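Local coordinates for protein phenolic acid decarboxylase (Sedimentibacter hydroxybenzoicus, PDB 7AE5) that catalyses the oxygen-sensitive, reversible non-oxidative decarboxylation of 4-hydroxybenzoate and 3,4-dihydroxybenzoate, using prenylated FMN and manganese as cofactors, at residues R95-F100 with G232-G237; A75-L80 with N210-F215; Q89-N94 with E339-N344. All blocks are in the same frame, centred on the assembly; numbering follows the deposited sequence.

Interaction 1. Residues R95-F100 with G232-G237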
loop_
_atom_site.group_PDB
_atom_site.type_symbol
_atom_site.label_atom_id
_atom_site.label_comp_id
_atom_site.label_asym_id
_atom_site.label_seq_id
_atom_site.Cartn_x
_atom_site.Cartn_y
_atom_site.Cartn_z
ATOM N N ARG C 95 14.447 -7.387 38.645
ATOM C CA ARG C 95 14.128 -7.616 40.050
ATOM C C ARG C 95 14.859 -6.628 40.955
ATOM O O ARG C 95 14.302 -6.170 41.958
ATOM C CB ARG C 95 14.472 -9.057 40.432
ATOM C CG ARG C 95 14.095 -9.437 41.855
ATOM C CD ARG C 95 14.701 -10.777 42.248
ATOM N NE ARG C 95 16.153 -10.709 42.347
ATOM C CZ ARG C 95 16.813 -10.216 43.386
ATOM N NH1 ARG C 95 16.177 -9.741 44.445
ATOM N NH2 ARG C 95 18.142 -10.197 43.363
ATOM N N ARG C 96 16.100 -6.282 40.612
ATOM C CA ARG C 96 16.898 -5.371 41.424
ATOM C C ARG C 96 16.620 -3.901 41.129
ATOM O O ARG C 96 17.076 -3.043 41.892
ATOM C CB ARG C 96 18.391 -5.640 41.206
ATOM C CG ARG C 96 18.819 -7.088 41.392
ATOM C CD ARG C 96 20.337 -7.209 41.469
ATOM N NE ARG C 96 20.780 -8.599 41.454
ATOM C CZ ARG C 96 22.010 -8.992 41.148
ATOM N NH1 ARG C 96 22.954 -8.123 40.826
ATOM N NH2 ARG C 96 22.300 -10.290 41.164
ATOM N N TRP C 97 15.875 -3.601 40.061
ATOM C CA TRP C 97 15.847 -2.246 39.514
ATOM C C TRP C 97 15.327 -1.223 40.518
ATOM O O TRP C 97 15.863 -0.111 40.611
ATOM C CB TRP C 97 14.997 -2.213 38.242
ATOM C CG TRP C 97 15.296 -1.041 37.349
ATOM C CD1 TRP C 97 14.590 0.122 37.265
ATOM C CD2 TRP C 97 16.381 -0.917 36.419
ATOM N NE1 TRP C 97 15.162 0.961 36.341
ATOM C CE2 TRP C 97 16.264 0.348 35.806
ATOM C CE3 TRP C 97 17.438 -1.752 36.042
ATOM C CZ2 TRP C 97 17.162 0.798 34.842
ATOM C CZ3 TRP C 97 18.329 -1.303 35.084
ATOM C CH2 TRP C 97 18.184 -0.040 34.495
ATOM N N ASP C 98 14.284 -1.566 41.271
ATOM C CA ASP C 98 13.567 -0.590 42.081
ATOM C C ASP C 98 13.873 -0.696 43.571
ATOM O O ASP C 98 13.190 -0.055 44.376
ATOM C CB ASP C 98 12.060 -0.723 41.847
ATOM C CG ASP C 98 11.606 -0.037 40.570
ATOM O OD1 ASP C 98 12.334 0.853 40.081
ATOM O OD2 ASP C 98 10.519 -0.383 40.059
ATOM N N LYS C 99 14.882 -1.474 43.958
ATOM C CA LYS C 99 15.193 -1.638 45.373
ATOM C C LYS C 99 15.624 -0.312 45.987
ATOM O O LYS C 99 16.520 0.364 45.475
ATOM C CB LYS C 99 16.288 -2.688 45.554
ATOM C CG LYS C 99 15.876 -4.088 45.132
ATOM C CD LYS C 99 17.049 -5.048 45.198
ATOM C CE LYS C 99 17.552 -5.214 46.624
ATOM N NZ LYS C 99 17.769 -6.645 46.974
ATOM N N PHE C 100 14.974 0.058 47.090
ATOM C CA PHE C 100 15.284 1.284 47.814
ATOM C C PHE C 100 14.711 1.162 49.217
ATOM O O PHE C 100 13.645 0.561 49.393
ATOM C CB PHE C 100 14.705 2.515 47.101
ATOM N N GLY C 232 23.790 0.732 44.419
ATOM C CA GLY C 232 23.478 -0.159 45.522
ATOM C C GLY C 232 22.286 -1.049 45.230
ATOM O O GLY C 232 22.264 -2.222 45.614
ATOM N N ALA C 233 21.279 -0.506 44.540
ATOM C CA ALA C 233 20.116 -1.310 44.181
ATOM C C ALA C 233 20.495 -2.421 43.210
ATOM O O ALA C 233 19.959 -3.533 43.287
ATOM C CB ALA C 233 19.027 -0.419 43.583
ATOM N N LEU C 234 21.423 -2.142 42.292
ATOM C CA LEU C 234 21.885 -3.169 41.368
ATOM C C LEU C 234 22.794 -4.187 42.045
ATOM O O LEU C 234 22.988 -5.281 41.504
ATOM C CB LEU C 234 22.608 -2.526 40.185
ATOM C CG LEU C 234 21.801 -1.499 39.391
ATOM C CD1 LEU C 234 22.562 -1.070 38.148
ATOM C CD2 LEU C 234 20.433 -2.057 39.021
ATOM N N GLN C 235 23.354 -3.853 43.207
ATOM C CA GLN C 235 24.135 -4.790 44.000
ATOM C C GLN C 235 23.276 -5.568 44.989
ATOM O O GLN C 235 23.787 -6.025 46.019
ATOM C CB GLN C 235 25.257 -4.054 44.736
ATOM C CG GLN C 235 26.240 -3.354 43.811
ATOM C CD GLN C 235 27.417 -2.747 44.549
ATOM O OE1 GLN C 235 28.560 -2.849 44.105
ATOM N NE2 GLN C 235 27.143 -2.111 45.683
ATOM N N ASP C 236 21.980 -5.713 44.699
ATOM C CA ASP C 236 21.046 -6.480 45.522
ATOM C C ASP C 236 20.964 -5.944 46.949
ATOM O O ASP C 236 20.790 -6.707 47.902
ATOM C CB ASP C 236 21.405 -7.970 45.527
ATOM C CG ASP C 236 20.181 -8.863 45.479
ATOM O OD1 ASP C 236 20.336 -10.095 45.608
ATOM O OD2 ASP C 236 19.062 -8.331 45.309
ATOM N N GLY C 237 21.085 -4.629 47.108
ATOM C CA GLY C 237 20.921 -4.006 48.406
ATOM C C GLY C 237 22.183 -3.838 49.218
ATOM O O GLY C 237 22.099 -3.729 50.446
#
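Lys99 and Arg95 grip a single carboxylate oxygen of Asp236 between them. Lys99 NZ lies 2.7 Å from Asp236 OD2, and Arg95 NH2 reaches the same oxygen at 2.8 Å from the opposite face of the carboxylate plane, so OD2 is held between two cationic groups. Arg95 NH2 also makes a weak bond to Asp236 OD1, and it has a second anionic partner in Glu92. The bend of the Arg95 chain at chi3 (67°) turns NE toward Asp236. Arg96 takes another route: extended from CG to NE, it sends NH1 to Leu234 O at 2.9 Å, nearly along the C=O axis, while Asp236 CB covers one face of its guanidinium. Its NE and NH2 are held by Glu92 and by Leu78 O. An alanine in place of Arg96 would probably leave Leu234 O and Leu78 O without this donor and Glu92 with one cationic partner fewer. All this gathers at a Schellman motif ending helix 227-234, in which Asp236, at positive phi, is the C-prime residue and Gly237 N bonds to Gly232 O. Across from it, Arg96 to Lys99 form a type I beta turn that leads away from helix 86-96. In the apolar part, Ala233 CB packs 4.1 Å from Lys99 CB, and Leu234 CD2 approaches Trp97 CE3 obliquely at 4.2 Å; Trp97 NE1 itself bonds to Gly222 O.

Interaction 2. Residues A75-L80 with N210-F215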
loop_
_atom_site.group_PDB
_atom_site.type_symbol
_atom_site.label_atom_id
_atom_site.label_comp_id
_atom_site.label_asym_id
_atom_site.label_seq_id
_atom_site.Cartn_x
_atom_site.Cartn_y
_atom_site.Cartn_z
ATOM N N ALA C 75 27.133 -11.117 32.910
ATOM C CA ALA C 75 26.604 -11.979 33.961
ATOM C C ALA C 75 27.440 -11.868 35.228
ATOM O O ALA C 75 26.903 -11.703 36.329
ATOM C CB ALA C 75 26.552 -13.428 33.474
ATOM N N LEU C 76 28.765 -11.953 35.088
ATOM C CA LEU C 76 29.640 -11.824 36.248
ATOM C C LEU C 76 29.538 -10.442 36.875
ATOM O O LEU C 76 29.725 -10.298 38.089
ATOM C CB LEU C 76 31.086 -12.120 35.850
ATOM C CG LEU C 76 31.360 -13.525 35.316
ATOM C CD1 LEU C 76 32.733 -13.588 34.668
ATOM C CD2 LEU C 76 31.243 -14.555 36.428
ATOM N N MET C 77 29.247 -9.418 36.068
ATOM C CA MET C 77 29.080 -8.074 36.611
ATOM C C MET C 77 27.994 -8.052 37.677
ATOM O O MET C 77 28.161 -7.429 38.731
ATOM C CB MET C 77 28.754 -7.089 35.486
ATOM C CG MET C 77 28.207 -5.753 35.964
ATOM S SD MET C 77 27.750 -4.642 34.618
ATOM C CE MET C 77 26.066 -5.165 34.300
ATOM N N LEU C 78 26.891 -8.754 37.436
ATOM C CA LEU C 78 25.794 -8.826 38.387
ATOM C C LEU C 78 25.964 -9.938 39.409
ATOM O O LEU C 78 25.022 -10.225 40.154
ATOM C CB LEU C 78 24.469 -9.004 37.651
ATOM C CG LEU C 78 24.194 -7.850 36.697
ATOM C CD1 LEU C 78 23.651 -8.326 35.353
ATOM C CD2 LEU C 78 23.261 -6.896 37.388
ATOM N N GLY C 79 27.137 -10.561 39.465
ATOM C CA GLY C 79 27.379 -11.609 40.436
ATOM C C GLY C 79 26.710 -12.927 40.126
ATOM O O GLY C 79 26.437 -13.704 41.045
ATOM N N LEU C 80 26.441 -13.206 38.855
ATOM C CA LEU C 80 25.763 -14.422 38.437
ATOM C C LEU C 80 26.738 -15.361 37.737
ATOM O O LEU C 80 27.828 -14.961 37.318
ATOM C CB LEU C 80 24.592 -14.097 37.503
ATOM C CG LEU C 80 23.518 -13.164 38.064
ATOM C CD1 LEU C 80 22.624 -12.643 36.953
ATOM C CD2 LEU C 80 22.693 -13.878 39.125
ATOM N N ASN C 210 34.099 0.017 39.509
ATOM C CA ASN C 210 33.149 -1.064 39.728
ATOM C C ASN C 210 32.250 -1.146 38.499
ATOM O O ASN C 210 31.701 -0.121 38.071
ATOM C CB ASN C 210 32.361 -0.781 41.015
ATOM C CG ASN C 210 31.234 -1.773 41.279
ATOM O OD1 ASN C 210 31.005 -2.716 40.526
ATOM N ND2 ASN C 210 30.519 -1.548 42.374
ATOM N N PRO C 211 32.099 -2.325 37.887
ATOM C CA PRO C 211 31.295 -2.408 36.655
ATOM C C PRO C 211 29.867 -1.914 36.810
ATOM O O PRO C 211 29.270 -1.472 35.820
ATOM C CB PRO C 211 31.344 -3.904 36.305
ATOM C CG PRO C 211 31.822 -4.595 37.551
ATOM C CD PRO C 211 32.730 -3.614 38.215
ATOM N N LEU C 212 29.296 -1.964 38.017
ATOM C CA LEU C 212 27.940 -1.455 38.199
ATOM C C LEU C 212 27.904 0.067 38.178
ATOM O O LEU C 212 26.877 0.655 37.821
ATOM C CB LEU C 212 27.337 -1.970 39.507
ATOM C CG LEU C 212 26.627 -3.323 39.448
ATOM C CD1 LEU C 212 25.555 -3.332 38.367
ATOM C CD2 LEU C 212 27.617 -4.446 39.244
ATOM N N VAL C 213 29.002 0.719 38.562
ATOM C CA VAL C 213 29.059 2.175 38.499
ATOM C C VAL C 213 29.037 2.639 37.048
ATOM O O VAL C 213 28.269 3.533 36.676
ATOM C CB VAL C 213 30.301 2.695 39.241
ATOM C CG1 VAL C 213 30.482 4.185 38.991
ATOM C CG2 VAL C 213 30.188 2.402 40.725
ATOM N N THR C 214 29.884 2.035 36.210
ATOM C CA THR C 214 29.848 2.318 34.779
ATOM C C THR C 214 28.476 2.006 34.196
ATOM O O THR C 214 27.997 2.711 33.299
ATOM C CB THR C 214 30.928 1.508 34.058
ATOM O OG1 THR C 214 32.197 1.733 34.684
ATOM C CG2 THR C 214 31.016 1.912 32.593
ATOM N N PHE C 215 27.828 0.955 34.703
ATOM C CA PHE C 215 26.487 0.603 34.246
ATOM C C PHE C 215 25.496 1.727 34.530
ATOM O O PHE C 215 24.790 2.187 33.626
ATOM C CB PHE C 215 26.039 -0.698 34.910
ATOM C CG PHE C 215 24.921 -1.399 34.190
ATOM C CD1 PHE C 215 25.115 -1.927 32.923
ATOM C CD2 PHE C 215 23.677 -1.541 34.784
ATOM C CE1 PHE C 215 24.088 -2.582 32.263
ATOM C CE2 PHE C 215 22.647 -2.192 34.130
ATOM C CZ PHE C 215 22.854 -2.713 32.867
#
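The ring of Phe215 receives the methyl group of Met77 over one face. Met77 CE stands 3.6 Å above the ring plane, offset toward the rim on the side of Phe215 CD1 and CE1, a CH-pi contact whose line to the centroid runs 20° off the ring normal. The sulfur lies farther out and obliquely, with Met77 SD 4.8 Å from the Phe215 centroid, which makes this a Met-aromatic contact led by the methyl. His74 also meets this ring, the two planes about 80° apart. The Met77 chain leaves with CG anti to the backbone N and bends only at chi3 (87°), the turn that sets CE over the ring. Nearer the backbone, Met77 CG touches two neighbours, 3.7 Å from Pro211 CB and 3.6 Å from Leu212 CD2. Leu78 adds a looser touch, its CD2 lying 4.4 Å from Leu212 CD1. The contact joins a helix end to a helix start: Gly79 is the C-prime residue of a Schellman motif closing helix 71-77, whereas Asn210 N-caps helix 211-217, its OD1 accepting from Leu212 N. Around this apolar junction, Phe11 of helix 8-17 touches Pro211, Leu93 of helix 86-96 reaches Leu78 and Phe215, and Val231 and Leu234 of helix 227-234 pack against Leu212, with Leu234 also touching Phe215.

Interaction 3. Residues Q89-N94 with E339-N344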
loop_
_atom_site.group_PDB
_atom_site.type_symbol
_atom_site.label_atom_id
_atom_site.label_comp_id
_atom_site.label_asym_id
_atom_site.label_seq_id
_atom_site.Cartn_x
_atom_site.Cartn_y
_atom_site.Cartn_z
ATOM N N GLN C 89 19.419 -12.850 32.809
ATOM C CA GLN C 89 20.071 -11.617 33.242
ATOM C C GLN C 89 19.093 -10.452 33.223
ATOM O O GLN C 89 19.155 -9.561 34.078
ATOM C CB GLN C 89 21.279 -11.309 32.353
ATOM C CG GLN C 89 22.399 -12.336 32.400
ATOM C CD GLN C 89 23.677 -11.826 31.752
ATOM O OE1 GLN C 89 24.101 -10.697 31.996
ATOM N NE2 GLN C 89 24.293 -12.658 30.921
ATOM N N PHE C 90 18.180 -10.445 32.248
ATOM C CA PHE C 90 17.181 -9.385 32.160
ATOM C C PHE C 90 16.229 -9.425 33.350
ATOM O O PHE C 90 15.857 -8.376 33.890
ATOM C CB PHE C 90 16.425 -9.511 30.835
ATOM C CG PHE C 90 15.138 -8.734 30.780
ATOM C CD1 PHE C 90 15.132 -7.413 30.365
ATOM C CD2 PHE C 90 13.931 -9.337 31.102
ATOM C CE1 PHE C 90 13.952 -6.699 30.301
ATOM C CE2 PHE C 90 12.749 -8.626 31.041
ATOM C CZ PHE C 90 12.759 -7.305 30.638
ATOM N N TYR C 91 15.829 -10.626 33.775
ATOM C CA TYR C 91 14.905 -10.740 34.899
ATOM C C TYR C 91 15.581 -10.377 36.214
ATOM O O TYR C 91 14.951 -9.784 37.097
ATOM C CB TYR C 91 14.331 -12.153 34.963
ATOM C CG TYR C 91 13.195 -12.373 34.000
ATOM C CD1 TYR C 91 12.166 -11.447 33.891
ATOM C CD2 TYR C 91 13.158 -13.497 33.187
ATOM C CE1 TYR C 91 11.129 -11.639 33.008
ATOM C CE2 TYR C 91 12.125 -13.696 32.301
ATOM C CZ TYR C 91 11.115 -12.765 32.216
ATOM O OH TYR C 91 10.086 -12.966 31.334
ATOM N N GLU C 92 16.858 -10.731 36.367
ATOM C CA GLU C 92 17.585 -10.356 37.574
ATOM C C GLU C 92 17.769 -8.845 37.656
ATOM O O GLU C 92 17.626 -8.255 38.733
ATOM C CB GLU C 92 18.936 -11.071 37.613
ATOM C CG GLU C 92 19.697 -10.906 38.917
ATOM C CD GLU C 92 18.946 -11.473 40.106
ATOM O OE1 GLU C 92 18.291 -12.526 39.952
ATOM O OE2 GLU C 92 19.015 -10.868 41.196
ATOM N N LEU C 93 18.084 -8.204 36.528
ATOM C CA LEU C 93 18.168 -6.746 36.499
ATOM C C LEU C 93 16.828 -6.104 36.825
ATOM O O LEU C 93 16.769 -5.105 37.553
ATOM C CB LEU C 93 18.672 -6.280 35.133
ATOM C CG LEU C 93 20.167 -5.991 35.061
ATOM C CD1 LEU C 93 20.506 -5.239 33.795
ATOM C CD2 LEU C 93 20.513 -5.131 36.264
ATOM N N ASN C 94 15.738 -6.661 36.292
ATOM C CA ASN C 94 14.418 -6.105 36.566
ATOM C C ASN C 94 14.041 -6.273 38.032
ATOM O O ASN C 94 13.386 -5.400 38.614
ATOM C CB ASN C 94 13.377 -6.763 35.662
ATOM C CG ASN C 94 11.974 -6.268 35.936
ATOM O OD1 ASN C 94 11.677 -5.086 35.768
ATOM N ND2 ASN C 94 11.101 -7.171 36.366
ATOM N N GLU C 339 0.342 -8.823 30.648
ATOM C CA GLU C 339 0.598 -9.964 29.778
ATOM C C GLU C 339 1.984 -9.926 29.154
ATOM O O GLU C 339 2.432 -10.943 28.616
ATOM C CB GLU C 339 -0.460 -10.016 28.683
ATOM C CG GLU C 339 -1.837 -10.323 29.219
ATOM C CD GLU C 339 -2.681 -9.074 29.351
ATOM O OE1 GLU C 339 -3.905 -9.198 29.553
ATOM O OE2 GLU C 339 -2.120 -7.961 29.238
ATOM N N VAL C 340 2.671 -8.787 29.215
ATOM C CA VAL C 340 4.003 -8.689 28.640
ATOM C C VAL C 340 4.981 -9.492 29.487
ATOM O O VAL C 340 5.042 -9.337 30.715
ATOM C CB VAL C 340 4.433 -7.222 28.524
ATOM C CG1 VAL C 340 5.911 -7.132 28.189
ATOM C CG2 VAL C 340 3.598 -6.518 27.467
ATOM N N VAL C 341 5.754 -10.353 28.832
ATOM C CA VAL C 341 6.687 -11.231 29.529
ATOM C C VAL C 341 8.088 -10.629 29.584
ATOM O O VAL C 341 8.746 -10.676 30.626
ATOM C CB VAL C 341 6.686 -12.618 28.851
ATOM C CG1 VAL C 341 7.759 -13.510 29.439
ATOM C CG2 VAL C 341 5.321 -13.270 28.997
ATOM N N ALA C 342 8.561 -10.050 28.481
ATOM C CA ALA C 342 9.900 -9.478 28.434
ATOM C C ALA C 342 10.000 -8.509 27.265
ATOM O O ALA C 342 9.272 -8.630 26.276
ATOM C CB ALA C 342 10.972 -10.566 28.310
ATOM N N VAL C 343 10.914 -7.550 27.393
ATOM C CA VAL C 343 11.206 -6.578 26.344
ATOM C C VAL C 343 12.697 -6.645 26.044
ATOM O O VAL C 343 13.526 -6.482 26.949
ATOM C CB VAL C 343 10.793 -5.153 26.746
ATOM C CG1 VAL C 343 11.244 -4.154 25.688
ATOM C CG2 VAL C 343 9.288 -5.077 26.947
ATOM N N ASN C 344 13.033 -6.891 24.780
ATOM C CA ASN C 344 14.410 -6.892 24.295
ATOM C C ASN C 344 14.575 -5.644 23.431
ATOM O O ASN C 344 14.213 -5.642 22.251
ATOM C CB ASN C 344 14.711 -8.177 23.522
ATOM C CG ASN C 344 16.049 -8.138 22.793
ATOM O OD1 ASN C 344 16.840 -7.210 22.953
ATOM N ND2 ASN C 344 16.310 -9.167 21.991
#
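Tyr91 supplies the one hydrogen bond of this contact, its hydroxyl donating to a backbone carbonyl: Tyr91 OH is 2.7 Å from Val341 O. The donor sits well above the carbonyl plane (58° out of it), while Val341 O lies near the plane of the tyrosine ring, at its edge. The acceptor belongs to a classic beta bulge, where Val341 and Ala342 both face Ser356 of strand 352-357. The remaining contacts are van der Waals. Phe90 has its CG anti to the backbone N (chi1 164°); its ring atom CE2 lies 3.8 Å from Ala342 CB. Its CE1 approaches Val343 O obliquely at 3.4 Å. Ala342 CB also lies 4.0 Å from Tyr91 OH, so this small methyl touches both aromatic residues, and Phe90 CD2 in turn lies over one face of the Tyr91 ring, toward its rim. Helix 86-96, from the N-terminal family region, thus meets an outermost strand of a five-stranded mixed sheet in the C-terminal one, the axes of the short segments approaching to 9.9 Å at 103°. Two aromatic side chains span that distance, implying a mainly apolar join with a single polar tie that would fix the tyrosine hydroxyl against the bulged backbone.

Overall arrangement
Helix 86-96 ties the set together: interactions 1 and 3 both use it, and its Leu93 packs on residues of interaction 2. Interaction 2 is wholly buried and apolar across its interface; interaction 3 is also buried but adds one hydrogen bond to a strand, whereas interaction 1, partly exposed, combines salt bridges of its more exposed residues with a hydrogen bond from the buried Arg96. Interactions 1 and 2 adjoin through the successive helices 211-217 and 227-234, linked by a hydrogen bond between Gln235 and Asn210. As a worked example, the salt-bridge network lies in the partly exposed contact, though Arg96 carries charge into the buried part, while the fully buried interaction 2 is apolar.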